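MDM10 isoform 1 (Saccharomyces cerevisiae, PDB 7BTX) helps tether the endoplasmic reticulum to mitochondria as a component of the ERMES complex and takes part in late assembly steps of the outer-membrane TOM translocase. Local coordinates at residues L427-E432 with T444-T449; R38-I43 with G486-Y491. All blocks are in the same frame, centred on the assembly; numbering follows the deposited sequence.

Interaction 1: residues L427-E432 with T444-T449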
loop_
_atom_site.group_PDB
_atom_site.type_symbol
_atom_site.label_atom_id
_atom_site.label_comp_id
_atom_site.label_asym_id
_atom_site.label_seq_id
_atom_site.Cartn_x
_atom_site.Cartn_y
_atom_site.Cartn_z
ATOM N N LEU D 427 32.150 -1.923 -0.648
ATOM C CA LEU D 427 32.782 -0.648 -0.328
ATOM C C LEU D 427 31.653 0.327 -0.013
ATOM O O LEU D 427 31.000 0.837 -0.925
ATOM C CB LEU D 427 33.652 -0.154 -1.474
ATOM C CG LEU D 427 34.213 1.267 -1.394
ATOM C CD1 LEU D 427 35.078 1.435 -0.174
ATOM C CD2 LEU D 427 34.997 1.607 -2.639
ATOM N N LYS D 428 31.409 0.553 1.270
ATOM C CA LYS D 428 30.400 1.513 1.680
ATOM C C LYS D 428 31.016 2.895 1.787
ATOM O O LYS D 428 32.092 3.065 2.355
ATOM C CB LYS D 428 29.790 1.110 3.019
ATOM C CG LYS D 428 29.027 -0.187 2.979
ATOM C CD LYS D 428 29.176 -0.952 4.271
ATOM C CE LYS D 428 28.536 -0.218 5.425
ATOM N NZ LYS D 428 28.664 -0.983 6.690
ATOM N N LEU D 429 30.335 3.882 1.226
ATOM C CA LEU D 429 30.708 5.276 1.384
ATOM C C LEU D 429 29.546 6.014 2.021
ATOM O O LEU D 429 28.387 5.664 1.807
ATOM C CB LEU D 429 31.062 5.929 0.049
ATOM C CG LEU D 429 32.220 5.354 -0.759
ATOM C CD1 LEU D 429 31.714 4.446 -1.859
ATOM C CD2 LEU D 429 33.042 6.482 -1.338
ATOM N N LEU D 430 29.857 7.039 2.805
ATOM C CA LEU D 430 28.816 7.785 3.493
ATOM C C LEU D 430 29.313 9.187 3.776
ATOM O O LEU D 430 30.382 9.358 4.360
ATOM C CB LEU D 430 28.415 7.103 4.802
ATOM C CG LEU D 430 27.250 7.725 5.573
ATOM C CD1 LEU D 430 25.929 7.385 4.929
ATOM C CD2 LEU D 430 27.263 7.274 7.007
ATOM N N TRP D 431 28.541 10.180 3.363
ATOM C CA TRP D 431 28.787 11.562 3.728
ATOM C C TRP D 431 27.685 12.021 4.670
ATOM O O TRP D 431 26.531 11.622 4.519
ATOM C CB TRP D 431 28.844 12.461 2.494
ATOM C CG TRP D 431 29.023 13.892 2.826
ATOM C CD1 TRP D 431 30.154 14.486 3.272
ATOM C CD2 TRP D 431 28.031 14.917 2.754
ATOM N NE1 TRP D 431 29.939 15.822 3.481
ATOM C CE2 TRP D 431 28.639 16.112 3.169
ATOM C CE3 TRP D 431 26.688 14.941 2.377
ATOM C CZ2 TRP D 431 27.952 17.315 3.219
ATOM C CZ3 TRP D 431 26.010 16.132 2.429
ATOM C CH2 TRP D 431 26.640 17.304 2.846
ATOM N N GLU D 432 28.048 12.828 5.662
ATOM C CA GLU D 432 27.081 13.418 6.577
ATOM C C GLU D 432 27.423 14.879 6.782
ATOM O O GLU D 432 28.553 15.206 7.146
ATOM C CB GLU D 432 27.065 12.703 7.926
ATOM C CG GLU D 432 26.363 11.370 7.911
ATOM C CD GLU D 432 25.611 11.108 9.193
ATOM O OE1 GLU D 432 25.620 11.990 10.074
ATOM O OE2 GLU D 432 25.004 10.025 9.318
ATOM N N THR D 444 26.376 5.561 -0.360
ATOM C CA THR D 444 26.232 4.491 -1.334
ATOM C C THR D 444 27.044 3.278 -0.911
ATOM O O THR D 444 27.875 3.339 -0.004
ATOM C CB THR D 444 26.670 4.936 -2.733
ATOM O OG1 THR D 444 26.413 3.883 -3.666
ATOM C CG2 THR D 444 28.142 5.261 -2.750
ATOM N N GLU D 445 26.787 2.168 -1.589
ATOM C CA GLU D 445 27.525 0.931 -1.404
ATOM C C GLU D 445 27.864 0.371 -2.776
ATOM O O GLU D 445 27.061 0.470 -3.704
ATOM C CB GLU D 445 26.715 -0.083 -0.597
ATOM C CG GLU D 445 27.487 -1.322 -0.207
ATOM C CD GLU D 445 26.649 -2.318 0.558
ATOM O OE1 GLU D 445 25.419 -2.139 0.615
ATOM O OE2 GLU D 445 27.221 -3.280 1.109
ATOM N N LEU D 446 29.058 -0.181 -2.923
ATOM C CA LEU D 446 29.465 -0.794 -4.174
ATOM C C LEU D 446 29.759 -2.265 -3.933
ATOM O O LEU D 446 30.015 -2.683 -2.807
ATOM C CB LEU D 446 30.689 -0.088 -4.761
ATOM C CG LEU D 446 30.631 1.439 -4.773
ATOM C CD1 LEU D 446 31.908 2.020 -5.326
ATOM C CD2 LEU D 446 29.457 1.921 -5.580
ATOM N N VAL D 447 29.683 -3.062 -4.993
ATOM C CA VAL D 447 30.037 -4.476 -4.949
ATOM C C VAL D 447 30.979 -4.747 -6.110
ATOM O O VAL D 447 30.625 -4.507 -7.267
ATOM C CB VAL D 447 28.800 -5.391 -5.021
ATOM C CG1 VAL D 447 29.223 -6.828 -5.193
ATOM C CG2 VAL D 447 27.958 -5.253 -3.773
ATOM N N PHE D 448 32.171 -5.254 -5.806
ATOM C CA PHE D 448 33.287 -5.202 -6.737
ATOM C C PHE D 448 33.460 -6.457 -7.577
ATOM O O PHE D 448 34.461 -6.566 -8.291
ATOM C CB PHE D 448 34.578 -4.911 -5.978
ATOM C CG PHE D 448 34.901 -3.455 -5.885
ATOM C CD1 PHE D 448 35.646 -2.834 -6.871
ATOM C CD2 PHE D 448 34.440 -2.702 -4.823
ATOM C CE1 PHE D 448 35.941 -1.487 -6.788
ATOM C CE2 PHE D 448 34.728 -1.358 -4.737
ATOM C CZ PHE D 448 35.479 -0.749 -5.722
ATOM N N THR D 449 32.525 -7.398 -7.528
ATOM C CA THR D 449 32.575 -8.539 -8.438
ATOM C C THR D 449 31.170 -9.054 -8.734
ATOM O O THR D 449 30.673 -8.917 -9.852
ATOM C CB THR D 449 33.441 -9.690 -7.873
ATOM O OG1 THR D 449 34.828 -9.348 -7.991
ATOM C CG2 THR D 449 33.188 -10.984 -8.635
#
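L427 and L429 meet T444 and L446 on one face of an antiparallel beta hairpin, strands 426-434 and 439-447, while K428 and E445 pair on the other. On the leucine face, the methyl CD1 of L446 is the bump: it lies 4.1 Å from L427 CD2 and 4.2 Å from L429 CD1, settling between the two side chains. Next along, T444 CG2 packs beside the L429 branch, 3.8 Å from its CD1, the two side chains pointing the same way. L427 and L446 form a hydrogen-bonded pair, as do L429 and T444; the straightest bond runs from L429 N to T444 O at 167°. Between them K428 and E445 make the non-hydrogen-bonded pair. The E445 chain is extended, with CG anti to the backbone N (chi1 -172°), and its CG rests 3.7 Å from K428 CG; K428 NZ hydrogen-bonds instead to the backbone carbonyls of L35 and F37. An alanine at E445 would probably leave K428 CG without the CG and carboxylate that flank it. Beyond the strand end, the edge of the F448 ring meets L427 CB, which lies in the ring plane, 3.6 Å from F448 CE2.

Interaction 2: residues R38-I43 with G486-Y491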
loop_
_atom_site.group_PDB
_atom_site.type_symbol
_atom_site.label_atom_id
_atom_site.label_comp_id
_atom_site.label_asym_id
_atom_site.label_seq_id
_atom_site.Cartn_x
_atom_site.Cartn_y
_atom_site.Cartn_z
ATOM N N ARG D 38 25.535 2.479 8.765
ATOM C CA ARG D 38 24.363 2.129 7.979
ATOM C C ARG D 38 24.225 3.069 6.791
ATOM O O ARG D 38 24.345 4.288 6.939
ATOM C CB ARG D 38 23.101 2.176 8.840
ATOM C CG ARG D 38 21.946 1.376 8.275
ATOM C CD ARG D 38 22.308 -0.088 8.156
ATOM N NE ARG D 38 22.416 -0.722 9.464
ATOM C CZ ARG D 38 21.404 -1.305 10.096
ATOM N NH1 ARG D 38 20.203 -1.340 9.535
ATOM N NH2 ARG D 38 21.592 -1.856 11.285
ATOM N N ILE D 39 23.963 2.493 5.623
ATOM C CA ILE D 39 23.761 3.236 4.383
ATOM C C ILE D 39 22.262 3.392 4.156
ATOM O O ILE D 39 21.516 2.414 4.307
ATOM C CB ILE D 39 24.435 2.521 3.200
ATOM C CG1 ILE D 39 25.939 2.414 3.426
ATOM C CG2 ILE D 39 24.162 3.234 1.894
ATOM C CD1 ILE D 39 26.591 3.711 3.732
ATOM N N PRO D 40 21.775 4.589 3.828
ATOM C CA PRO D 40 20.362 4.737 3.472
ATOM C C PRO D 40 20.049 4.037 2.161
ATOM O O PRO D 40 20.896 3.921 1.274
ATOM C CB PRO D 40 20.188 6.253 3.349
ATOM C CG PRO D 40 21.340 6.836 4.073
ATOM C CD PRO D 40 22.460 5.889 3.880
ATOM N N SER D 41 18.812 3.557 2.044
ATOM C CA SER D 41 18.407 2.754 0.899
ATOM C C SER D 41 17.410 3.478 -0.000
ATOM O O SER D 41 17.017 2.950 -1.043
ATOM C CB SER D 41 17.827 1.422 1.363
ATOM O OG SER D 41 16.705 1.627 2.200
ATOM N N ALA D 42 17.009 4.689 0.379
ATOM C CA ALA D 42 16.056 5.486 -0.382
ATOM C C ALA D 42 16.183 6.926 0.085
ATOM O O ALA D 42 16.893 7.219 1.050
ATOM C CB ALA D 42 14.622 5.003 -0.196
ATOM N N ILE D 43 15.483 7.825 -0.604
ATOM C CA ILE D 43 15.408 9.210 -0.153
ATOM C C ILE D 43 14.467 9.285 1.037
ATOM O O ILE D 43 13.324 8.823 0.969
ATOM C CB ILE D 43 14.943 10.133 -1.287
ATOM C CG1 ILE D 43 15.633 9.758 -2.595
ATOM C CG2 ILE D 43 15.211 11.578 -0.929
ATOM C CD1 ILE D 43 17.113 10.026 -2.604
ATOM N N GLY D 486 21.429 6.041 -1.323
ATOM C CA GLY D 486 20.417 6.683 -0.507
ATOM C C GLY D 486 20.802 8.042 0.038
ATOM O O GLY D 486 21.965 8.276 0.361
ATOM N N ILE D 487 19.837 8.951 0.128
ATOM C CA ILE D 487 20.036 10.258 0.738
ATOM C C ILE D 487 19.087 10.355 1.933
ATOM O O ILE D 487 18.046 9.705 1.977
ATOM C CB ILE D 487 19.818 11.409 -0.273
ATOM C CG1 ILE D 487 20.547 11.111 -1.580
ATOM C CG2 ILE D 487 20.382 12.726 0.222
ATOM C CD1 ILE D 487 20.273 12.100 -2.684
ATOM N N GLN D 488 19.472 11.151 2.927
ATOM C CA GLN D 488 18.690 11.270 4.148
ATOM C C GLN D 488 18.682 12.701 4.661
ATOM O O GLN D 488 19.626 13.132 5.325
ATOM C CB GLN D 488 19.237 10.326 5.211
ATOM C CG GLN D 488 18.458 10.309 6.498
ATOM C CD GLN D 488 18.367 8.927 7.087
ATOM O OE1 GLN D 488 18.794 7.952 6.475
ATOM N NE2 GLN D 488 17.802 8.829 8.281
ATOM N N PHE D 489 17.629 13.448 4.352
ATOM C CA PHE D 489 17.480 14.799 4.861
ATOM C C PHE D 489 16.808 14.764 6.227
ATOM O O PHE D 489 16.008 13.877 6.528
ATOM C CB PHE D 489 16.662 15.660 3.900
ATOM C CG PHE D 489 17.159 15.640 2.482
ATOM C CD1 PHE D 489 16.653 14.731 1.565
ATOM C CD2 PHE D 489 18.115 16.544 2.060
ATOM C CE1 PHE D 489 17.108 14.715 0.264
ATOM C CE2 PHE D 489 18.570 16.534 0.759
ATOM C CZ PHE D 489 18.065 15.620 -0.137
ATOM N N GLN D 490 17.133 15.751 7.056
ATOM C CA GLN D 490 16.695 15.713 8.442
ATOM C C GLN D 490 16.746 17.114 9.024
ATOM O O GLN D 490 17.725 17.829 8.827
ATOM C CB GLN D 490 17.574 14.761 9.257
ATOM C CG GLN D 490 17.423 14.863 10.746
ATOM C CD GLN D 490 17.971 13.652 11.438
ATOM O OE1 GLN D 490 18.076 12.584 10.841
ATOM N NE2 GLN D 490 18.331 13.806 12.703
ATOM N N TYR D 491 15.687 17.499 9.728
ATOM C CA TYR D 491 15.617 18.764 10.439
ATOM C C TYR D 491 15.154 18.499 11.865
ATOM O O TYR D 491 14.371 17.583 12.113
ATOM C CB TYR D 491 14.668 19.736 9.734
ATOM C CG TYR D 491 14.524 21.069 10.412
ATOM C CD1 TYR D 491 15.573 21.966 10.439
ATOM C CD2 TYR D 491 13.337 21.433 11.020
ATOM C CE1 TYR D 491 15.448 23.187 11.061
ATOM C CE2 TYR D 491 13.202 22.648 11.645
ATOM C CZ TYR D 491 14.261 23.520 11.662
ATOM O OH TYR D 491 14.132 24.737 12.280
#
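P40 meets Q488 with its ring, the two side chains crossing at about a right angle: the amide oxygen OE1 of Q488 lies 3.7 Å from P40 CG and almost as near to P40 CB. With CG anti to the backbone N (chi1 -177°), Q488 then bends at chi2 on the way to this amide. The proline carbonyl takes up the next contact, a CA-H...O approach of 3.3 Å from G486 CA to P40 O. S41 and A42 carry the chain around G486, and their side chains turn away from it; S41 touches K484, A42 touches T63 and R64. I43 brings the segment back to I487. Its CA points a hydrogen at I487 O, and its CD1 packs 3.7 Å from I487 CG1, also touching CB and CD1 of that residue. The other branch, CG2, sits in the plane of the F489 ring, 3.9 Å from CE1 at the edge. No hydrogen bond joins the two segments; G486 and Q490 make backbone hydrogen bonds instead to G443 and L439 of strand 439-447. The contact thus lies where 38-43 leads into strand 44-48 and the other segment into strand 491-492, the parallel pair at the barrel seam, with strand 439-447 alongside.

In the fold
From the N terminus, the chain passes helices 5-16 and 30-33 and reaches 38-43, just ahead of strand 44-48. It then builds most of the barrel before strand 426-434 turns back through 439-447, where interaction 1 closes a short hairpin. Near the C terminus, 486-491 returns to 38-43, so interaction 2 closes a loop of more than 440 residues with interaction 1 nested inside it. Their centres lie 14 Å apart, and they touch through L430 of the hairpin, whose CD1 lies 3.9 Å from both I39 CD1 and P40 CD. Interaction 1 joins the two hairpin strands, interaction 2 the lead-ins to the first and last strands, and the I39 and P40 contacts connect the two.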